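Local coordinates for protein FMN reductase (NADPH) (PDB 3N2S) that reduces flavin mononucleotide with NADPH as the electron donor and also reduces nitroaromatic compounds, quinones and azo dyes, working as an FMN-binding homodimer, at residues 43-57 and 73-86. Sequence-based numbering, arbitrary orientation.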
ATOM      1  N   VAL A  43       6.966   9.225   8.956  1.00 12.35           N
ATOM      2  CA  VAL A  43       8.162   9.197   8.095  1.00 12.22           C
ATOM      3  C   VAL A  43       7.965   9.615   6.653  1.00 16.19           C
ATOM      4  O   VAL A  43       8.931  10.085   6.032  1.00 14.93           O
ATOM      5  CB  VAL A  43       9.041   7.921   8.242  1.00 16.64           C
ATOM      6  CG1 VAL A  43       9.300   7.599   9.710  1.00 17.01           C
ATOM      7  CG2 VAL A  43       8.395   6.718   7.550  1.00 16.43           C
ATOM      8  N   GLN A  44       6.739   9.421   6.098  1.00 12.10           N
ATOM      9  CA  GLN A  44       6.392   9.771   4.708  1.00 12.24           C
ATOM     10  C   GLN A  44       7.488   9.253   3.755  1.00 16.65           C
ATOM     11  O   GLN A  44       8.084  10.020   2.993  1.00 15.57           O
ATOM     12  CB  GLN A  44       6.186  11.304   4.568  1.00 13.02           C
ATOM     13  CG  GLN A  44       5.049  11.837   5.429  1.00 14.43           C
ATOM     14  CD  GLN A  44       5.150  13.329   5.692  1.00 19.49           C
ATOM     15  OE1 GLN A  44       4.758  14.152   4.880  1.00 12.97           O
ATOM     16  NE2 GLN A  44       5.609  13.705   6.858  1.00 12.66           N
ATOM     17  N   ALA A  45       7.765   7.945   3.853  1.00 13.71           N
ATOM     18  CA  ALA A  45       8.887   7.285   3.167  1.00 14.21           C
ATOM     19  C   ALA A  45       8.663   6.993   1.677  1.00 14.78           C
ATOM     20  O   ALA A  45       8.893   5.884   1.214  1.00 13.57           O
ATOM     21  CB  ALA A  45       9.302   6.031   3.929  1.00 14.61           C
ATOM     22  N   TYR A  46       8.273   8.021   0.923  1.00 11.89           N
ATOM     23  CA  TYR A  46       8.009   7.865  -0.508  1.00 11.42           C
ATOM     24  C   TYR A  46       8.273   9.143  -1.285  1.00 15.82           C
ATOM     25  O   TYR A  46       8.346  10.239  -0.713  1.00 17.15           O
ATOM     26  CB  TYR A  46       6.542   7.392  -0.739  1.00 13.53           C
ATOM     27  CG  TYR A  46       5.509   8.334  -0.160  1.00 13.57           C
ATOM     28  CD1 TYR A  46       4.982   9.373  -0.922  1.00 15.55           C
ATOM     29  CD2 TYR A  46       5.119   8.234   1.174  1.00 13.87           C
ATOM     30  CE1 TYR A  46       4.106  10.301  -0.366  1.00 16.67           C
ATOM     31  CE2 TYR A  46       4.236   9.148   1.740  1.00 14.31           C
ATOM     32  CZ  TYR A  46       3.736  10.183   0.968  1.00 20.14           C
ATOM     33  OH  TYR A  46       2.869  11.076   1.535  1.00 19.15           O
ATOM     34  N   SER A  47       8.357   8.999  -2.609  1.00 11.87           N
ATOM     35  CA  SER A  47       8.458  10.070  -3.581  1.00 11.40           C
ATOM     36  C   SER A  47       7.602   9.716  -4.765  1.00 14.09           C
ATOM     37  O   SER A  47       7.329   8.534  -5.010  1.00 13.02           O
ATOM     38  CB  SER A  47       9.905  10.315  -4.006  1.00 12.51           C
ATOM     39  OG  SER A  47      10.451  11.290  -3.135  1.00 17.10           O
ATOM     40  N   ILE A  48       7.106  10.747  -5.459  1.00  9.94           N
ATOM     41  CA  ILE A  48       6.247  10.598  -6.629  1.00  8.46           C
ATOM     42  C   ILE A  48       6.913  11.332  -7.773  1.00 15.38           C
ATOM     43  O   ILE A  48       7.150  12.538  -7.671  1.00 16.61           O
ATOM     44  CB  ILE A  48       4.818  11.138  -6.354  1.00 10.37           C
ATOM     45  CG1 ILE A  48       4.199  10.522  -5.072  1.00 10.74           C
ATOM     46  CG2 ILE A  48       3.912  10.952  -7.588  1.00 10.17           C
ATOM     47  CD1 ILE A  48       2.928  11.268  -4.524  1.00 14.23           C
ATOM     48  N   ILE A  49       7.232  10.620  -8.854  1.00 11.45           N
ATOM     49  CA  ILE A  49       7.852  11.278 -10.007  1.00 12.02           C
ATOM     50  C   ILE A  49       6.792  11.396 -11.101  1.00 15.42           C
ATOM     51  O   ILE A  49       6.308  10.380 -11.592  1.00 15.19           O
ATOM     52  CB  ILE A  49       9.151  10.571 -10.491  1.00 15.97           C
ATOM     53  CG1 ILE A  49      10.157  10.414  -9.302  1.00 18.00           C
ATOM     54  CG2 ILE A  49       9.793  11.367 -11.676  1.00 15.38           C
ATOM     55  CD1 ILE A  49      11.288   9.544  -9.563  1.00 21.44           C
ATOM     56  N   GLY A  50       6.440  12.629 -11.454  1.00 11.32           N
ATOM     57  CA  GLY A  50       5.480  12.904 -12.514  1.00 12.31           C
ATOM     58  C   GLY A  50       6.196  12.940 -13.856  1.00 20.60           C
ATOM     59  O   GLY A  50       7.032  13.822 -14.106  1.00 22.48           O
ATOM     60  N   VAL A  51       5.907  11.950 -14.708  1.00 16.40           N
ATOM     61  CA  VAL A  51       6.577  11.809 -16.008  1.00 16.92           C
ATOM     62  C   VAL A  51       5.698  12.349 -17.150  1.00 23.00           C
ATOM     63  O   VAL A  51       4.631  11.799 -17.452  1.00 23.30           O
ATOM     64  CB  VAL A  51       7.087  10.363 -16.265  1.00 19.74           C
ATOM     65  CG1 VAL A  51       8.009  10.303 -17.499  1.00 19.51           C
ATOM     66  CG2 VAL A  51       7.817   9.811 -15.037  1.00 18.78           C
ATOM     67  N   SER A  52       6.138  13.475 -17.733  1.00 19.80           N
ATOM     68  CA  SER A  52       5.461  14.123 -18.855  1.00 19.30           C
ATOM     69  C   SER A  52       6.373  14.166 -20.103  1.00 23.00           C
ATOM     70  O   SER A  52       5.868  14.343 -21.204  1.00 24.18           O
ATOM     71  CB  SER A  52       4.977  15.517 -18.471  1.00 23.50           C
ATOM     72  OG  SER A  52       6.072  16.346 -18.126  1.00 30.95           O
ATOM     73  N   ASP A  53       7.692  13.969 -19.934  1.00 19.23           N
ATOM     74  CA  ASP A  53       8.649  13.964 -21.049  1.00 19.18           C
ATOM     75  C   ASP A  53       8.332  12.781 -22.006  1.00 23.28           C
ATOM     76  O   ASP A  53       8.401  11.626 -21.578  1.00 22.25           O
ATOM     77  CB  ASP A  53      10.106  13.893 -20.558  1.00 21.17           C
ATOM     78  CG  ASP A  53      11.144  13.857 -21.686  1.00 31.29           C
ATOM     79  OD1 ASP A  53      11.426  14.925 -22.271  1.00 35.68           O
ATOM     80  OD2 ASP A  53      11.617  12.763 -22.021  1.00 28.43           O
ATOM     81  N   PRO A  54       7.934  13.071 -23.278  1.00 20.95           N
ATOM     82  CA  PRO A  54       7.590  11.995 -24.230  1.00 19.72           C
ATOM     83  C   PRO A  54       8.617  10.875 -24.336  1.00 20.02           C
ATOM     84  O   PRO A  54       8.231   9.713 -24.330  1.00 19.17           O
ATOM     85  CB  PRO A  54       7.417  12.755 -25.555  1.00 21.41           C
ATOM     86  CG  PRO A  54       6.911  14.074 -25.135  1.00 26.23           C
ATOM     87  CD  PRO A  54       7.758  14.398 -23.915  1.00 22.38           C
ATOM     88  N   GLU A  55       9.913  11.205 -24.372  1.00 16.61           N
ATOM     89  CA  GLU A  55      10.952  10.173 -24.451  1.00 17.16           C
ATOM     90  C   GLU A  55      10.978   9.282 -23.226  1.00 19.94           C
ATOM     91  O   GLU A  55      11.106   8.071 -23.367  1.00 19.53           O
ATOM     92  CB  GLU A  55      12.353  10.752 -24.771  1.00 18.40           C
ATOM     93  CG  GLU A  55      13.487   9.725 -24.857  1.00 26.56           C
ATOM     94  CD  GLU A  55      13.363   8.471 -25.726  1.00 34.80           C
ATOM     95  OE1 GLU A  55      12.463   8.423 -26.588  1.00 27.79           O
ATOM     96  OE2 GLU A  55      14.176   7.536 -25.552  1.00 31.63           O
ATOM     97  N   LYS A  56      10.852   9.865 -22.028  1.00 16.16           N
ATOM     98  CA  LYS A  56      10.845   9.060 -20.789  1.00 14.61           C
ATOM     99  C   LYS A  56       9.582   8.204 -20.666  1.00 18.07           C
ATOM    100  O   LYS A  56       9.679   7.051 -20.258  1.00 17.76           O
ATOM    101  CB  LYS A  56      11.014   9.951 -19.548  1.00 14.97           C
ATOM    102  CG  LYS A  56      12.378  10.651 -19.514  1.00 16.33           C
ATOM    103  CD  LYS A  56      12.578  11.465 -18.224  1.00 20.97           C
ATOM    104  CE  LYS A  56      13.923  12.170 -18.225  1.00 17.29           C
ATOM    105  NZ  LYS A  56      15.043  11.214 -18.269  1.00 13.23           N
ATOM    106  N   LYS A  57       8.407   8.742 -21.032  1.00 16.59           N
ATOM    107  CA  LYS A  57       7.139   7.981 -20.988  1.00 16.29           C
ATOM    108  C   LYS A  57       7.249   6.777 -21.918  1.00 19.04           C
ATOM    109  O   LYS A  57       6.818   5.680 -21.558  1.00 16.41           O
ATOM    110  CB  LYS A  57       5.952   8.864 -21.421  1.00 18.08           C
ATOM    111  CG  LYS A  57       5.493   9.875 -20.363  1.00 20.38           C
ATOM    112  CD  LYS A  57       4.333  10.758 -20.844  1.00 24.90           C
ATOM    113  CE  LYS A  57       2.995  10.090 -20.600  1.00 23.23           C
ATOM    114  NZ  LYS A  57       1.843  11.041 -20.508  1.00 22.24           N
ATOM    115  N   ASN A  73      -1.752   8.941 -21.971  1.00 20.06           N
ATOM    116  CA  ASN A  73      -2.558   9.205 -20.767  1.00 19.78           C
ATOM    117  C   ASN A  73      -2.512  10.712 -20.452  1.00 23.22           C
ATOM    118  O   ASN A  73      -1.858  11.462 -21.170  1.00 23.20           O
ATOM    119  CB  ASN A  73      -2.043   8.336 -19.570  1.00 19.15           C
ATOM    120  CG  ASN A  73      -0.577   8.519 -19.265  1.00 22.45           C
ATOM    121  OD1 ASN A  73      -0.064   9.642 -19.253  1.00 15.29           O
ATOM    122  ND2 ASN A  73       0.146   7.420 -19.062  1.00 13.42           N
ATOM    123  N   GLY A  74      -3.165  11.133 -19.378  1.00 20.81           N
ATOM    124  CA  GLY A  74      -3.185  12.532 -18.946  1.00 19.79           C
ATOM    125  C   GLY A  74      -1.929  12.939 -18.199  1.00 22.58           C
ATOM    126  O   GLY A  74      -1.569  14.124 -18.181  1.00 19.80           O
ATOM    127  N   HIS A  75      -1.281  11.950 -17.525  1.00 17.66           N
ATOM    128  CA  HIS A  75      -0.022  12.085 -16.772  1.00 17.00           C
ATOM    129  C   HIS A  75       0.406  10.706 -16.311  1.00 19.88           C
ATOM    130  O   HIS A  75      -0.464   9.866 -16.040  1.00 19.30           O
ATOM    131  CB  HIS A  75      -0.189  13.009 -15.543  1.00 17.59           C
ATOM    132  CG  HIS A  75       1.097  13.643 -15.076  1.00 21.02           C
ATOM    133  ND1 HIS A  75       1.890  14.383 -15.934  1.00 23.29           N
ATOM    134  CD2 HIS A  75       1.660  13.669 -13.847  1.00 23.68           C
ATOM    135  CE1 HIS A  75       2.914  14.809 -15.215  1.00 23.06           C
ATOM    136  NE2 HIS A  75       2.811  14.420 -13.952  1.00 23.69           N
ATOM    137  N   PHE A  76       1.724  10.473 -16.204  1.00 15.82           N
ATOM    138  CA  PHE A  76       2.235   9.202 -15.696  1.00 14.32           C
ATOM    139  C   PHE A  76       3.023   9.445 -14.411  1.00 18.40           C
ATOM    140  O   PHE A  76       4.033  10.153 -14.434  1.00 19.67           O
ATOM    141  CB  PHE A  76       3.065   8.443 -16.745  1.00 15.34           C
ATOM    142  CG  PHE A  76       3.441   7.035 -16.337  1.00 15.63           C
ATOM    143  CD1 PHE A  76       2.460   6.064 -16.136  1.00 17.00           C
ATOM    144  CD2 PHE A  76       4.778   6.672 -16.164  1.00 15.25           C
ATOM    145  CE1 PHE A  76       2.819   4.768 -15.744  1.00 16.68           C
ATOM    146  CE2 PHE A  76       5.126   5.380 -15.788  1.00 16.88           C
ATOM    147  CZ  PHE A  76       4.148   4.436 -15.594  1.00 14.48           C
ATOM    148  N   PHE A  77       2.536   8.897 -13.296  1.00 12.49           N
ATOM    149  CA  PHE A  77       3.177   9.038 -11.991  1.00 13.12           C
ATOM    150  C   PHE A  77       3.978   7.786 -11.661  1.00 16.98           C
ATOM    151  O   PHE A  77       3.499   6.681 -11.893  1.00 17.26           O
ATOM    152  CB  PHE A  77       2.133   9.274 -10.884  1.00 14.33           C
ATOM    153  CG  PHE A  77       1.282  10.519 -11.021  1.00 15.61           C
ATOM    154  CD1 PHE A  77       1.643  11.703 -10.380  1.00 17.84           C
ATOM    155  CD2 PHE A  77       0.074  10.486 -11.717  1.00 16.49           C
ATOM    156  CE1 PHE A  77       0.821  12.836 -10.447  1.00 18.08           C
ATOM    157  CE2 PHE A  77      -0.730  11.635 -11.817  1.00 17.77           C
ATOM    158  CZ  PHE A  77      -0.353  12.796 -11.172  1.00 16.65           C
ATOM    159  N   VAL A  78       5.182   7.950 -11.093  1.00 11.86           N
ATOM    160  CA  VAL A  78       5.964   6.792 -10.649  1.00 11.11           C
ATOM    161  C   VAL A  78       6.099   6.890  -9.134  1.00 13.49           C
ATOM    162  O   VAL A  78       6.668   7.868  -8.626  1.00 11.02           O
ATOM    163  CB  VAL A  78       7.330   6.571 -11.369  1.00 13.81           C
ATOM    164  CG1 VAL A  78       8.068   5.357 -10.780  1.00 11.95           C
ATOM    165  CG2 VAL A  78       7.128   6.396 -12.875  1.00 13.67           C
ATOM    166  N   PHE A  79       5.573   5.876  -8.415  1.00 10.16           N
ATOM    167  CA  PHE A  79       5.651   5.838  -6.957  1.00  9.92           C
ATOM    168  C   PHE A  79       6.906   5.130  -6.546  1.00 13.98           C
ATOM    169  O   PHE A  79       7.157   4.011  -7.005  1.00 12.50           O
ATOM    170  CB  PHE A  79       4.396   5.180  -6.324  1.00 11.18           C
ATOM    171  CG  PHE A  79       3.233   6.139  -6.298  1.00 12.56           C
ATOM    172  CD1 PHE A  79       2.912   6.836  -5.138  1.00 13.88           C
ATOM    173  CD2 PHE A  79       2.493   6.394  -7.453  1.00 13.97           C
ATOM    174  CE1 PHE A  79       1.863   7.763  -5.127  1.00 13.54           C
ATOM    175  CE2 PHE A  79       1.430   7.302  -7.437  1.00 15.60           C
ATOM    176  CZ  PHE A  79       1.127   7.987  -6.272  1.00 12.94           C
ATOM    177  N   CYS A  80       7.685   5.771  -5.665  1.00 10.73           N
ATOM    178  CA  CYS A  80       8.952   5.201  -5.175  1.00 11.29           C
ATOM    179  C   CYS A  80       8.958   5.066  -3.687  1.00 12.77           C
ATOM    180  O   CYS A  80       8.528   5.994  -3.005  1.00 12.68           O
ATOM    181  CB  CYS A  80      10.145   6.063  -5.593  1.00 12.27           C
ATOM    182  SG  CYS A  80      10.237   6.440  -7.352  1.00 16.25           S
ATOM    183  N   ALA A  81       9.607   3.990  -3.179  1.00  9.17           N
ATOM    184  CA  ALA A  81       9.949   3.869  -1.766  1.00  9.43           C
ATOM    185  C   ALA A  81      11.113   4.859  -1.657  1.00 13.40           C
ATOM    186  O   ALA A  81      11.966   4.900  -2.558  1.00 13.70           O
ATOM    187  CB  ALA A  81      10.409   2.446  -1.447  1.00  9.65           C
ATOM    188  N   ASP A  82      11.104   5.734  -0.644  1.00 11.76           N
ATOM    189  CA  ASP A  82      12.147   6.756  -0.513  1.00 11.87           C
ATOM    190  C   ASP A  82      12.660   6.870   0.914  1.00 14.96           C
ATOM    191  O   ASP A  82      11.949   7.355   1.788  1.00 12.85           O
ATOM    192  CB  ASP A  82      11.641   8.140  -1.021  1.00 12.74           C
ATOM    193  CG  ASP A  82      12.677   9.264  -1.109  1.00 17.07           C
ATOM    194  OD1 ASP A  82      13.667   9.226  -0.357  1.00 14.34           O
ATOM    195  OD2 ASP A  82      12.436  10.236  -1.855  1.00 17.13           O
ATOM    196  N   LEU A  83      13.921   6.487   1.114  1.00 13.44           N
ATOM    197  CA  LEU A  83      14.632   6.643   2.394  1.00 12.56           C
ATOM    198  C   LEU A  83      15.851   7.561   2.203  1.00 17.72           C
ATOM    199  O   LEU A  83      16.611   7.829   3.144  1.00 16.83           O
ATOM    200  CB  LEU A  83      14.989   5.285   2.992  1.00 12.02           C
ATOM    201  CG  LEU A  83      13.769   4.448   3.462  1.00 16.18           C
ATOM    202  CD1 LEU A  83      14.150   3.051   3.842  1.00 16.94           C
ATOM    203  CD2 LEU A  83      13.016   5.135   4.599  1.00 18.65           C
ATOM    204  N   TYR A  84      16.005   8.073   0.977  1.00 15.55           N
ATOM    205  CA  TYR A  84      17.082   9.011   0.615  1.00 15.50           C
ATOM    206  C   TYR A  84      16.872  10.350   1.336  1.00 17.73           C
ATOM    207  O   TYR A  84      17.835  10.950   1.825  1.00 17.37           O
ATOM    208  CB  TYR A  84      17.128   9.193  -0.895  1.00 17.05           C
ATOM    209  CG  TYR A  84      18.083  10.262  -1.386  1.00 18.31           C
ATOM    210  CD1 TYR A  84      19.428   9.977  -1.603  1.00 20.74           C
ATOM    211  CD2 TYR A  84      17.628  11.540  -1.702  1.00 18.81           C
ATOM    212  CE1 TYR A  84      20.302  10.942  -2.107  1.00 21.34           C
ATOM    213  CE2 TYR A  84      18.494  12.514  -2.207  1.00 19.31           C
ATOM    214  CZ  TYR A  84      19.828  12.206  -2.420  1.00 28.55           C
ATOM    215  OH  TYR A  84      20.689  13.170  -2.894  1.00 29.60           O
ATOM    216  N   ARG A  85      15.605  10.804   1.419  1.00 15.04           N
ATOM    217  CA  ARG A  85      15.204  12.027   2.126  1.00 14.98           C
ATOM    218  C   ARG A  85      15.729  11.973   3.574  1.00 18.43           C
ATOM    219  O   ARG A  85      16.336  12.937   4.049  1.00 18.72           O
ATOM    220  CB  ARG A  85      13.664  12.119   2.125  1.00 16.60           C
ATOM    221  CG  ARG A  85      13.068  13.335   2.868  1.00 19.98           C
ATOM    222  CD  ARG A  85      11.543  13.397   2.785  1.00 14.97           C
ATOM    223  NE  ARG A  85      11.096  13.486   1.388  1.00 15.33           N
ATOM    224  CZ  ARG A  85      10.385  12.548   0.764  1.00 25.08           C
ATOM    225  NH1 ARG A  85       9.976  11.467   1.422  1.00 10.51           N
ATOM    226  NH2 ARG A  85      10.074  12.686  -0.517  1.00 14.76           N
ATOM    227  N   HIS A  86      15.554  10.817   4.226  1.00 14.09           N
ATOM    228  CA  HIS A  86      15.947  10.524   5.609  1.00 14.30           C
ATOM    229  C   HIS A  86      17.474  10.445   5.727  1.00 18.03           C
ATOM    230  O   HIS A  86      18.043  11.016   6.659  1.00 16.32           O
ATOM    231  CB  HIS A  86      15.205   9.258   6.105  1.00 15.05           C
ATOM    232  CG  HIS A  86      13.742   9.309   5.758  1.00 18.29           C
ATOM    233  ND1 HIS A  86      13.286   9.028   4.469  1.00 20.63           N
ATOM    234  CD2 HIS A  86      12.695   9.727   6.501  1.00 20.13           C
ATOM    235  CE1 HIS A  86      11.980   9.255   4.487  1.00 19.89           C
ATOM    236  NE2 HIS A  86      11.580   9.664   5.694  1.00 20.26           N
TER
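Arg85 reaches the first residue of strand 46-51 and grips Tyr46 O end-on, NH1 and NH2 each 3.0 Å from this oxygen at the guanidinium edge. Arginine's fork offers two parallel N-H donors to one acceptor; bent at chi3 (-60°), it brings both to the same face of the carbonyl plane, tilted out of it. With an alanine in place of Arg85, Tyr46 O is likely to lose both donors, and Ala180 O of the second subunit its bond from NH2. Carboxylate suits Asp82: OD1 accepts from Arg85 N at the helix start, OD2 from Ser47 OG (2.6 Å) on its anti lone pair; OD2 also bonds Tyr187 OH, and Ser47 OG His183 NE2, both of the second subunit. His86 NE2 donates to Val43 O (2.7 Å). Strands 46-51 and 75-82 pair antiparallel in the nitroreductase fold's central sheet, which Ile48 to Gly50 continue in parallel with a second-subunit strand. Branched Ile48 lies alongside Phe79, CG1 to CE1 3.6 Å; CG2, anti to the backbone N, meets Phe77 CD1. Gly50, where a CB would clash, admits His75 NE2, hydrogen-bonded to Tyr182 OH of the second subunit. Lys57 NZ donates to Asn73 OD1 (2.7 Å), the side chains approaching from opposite directions.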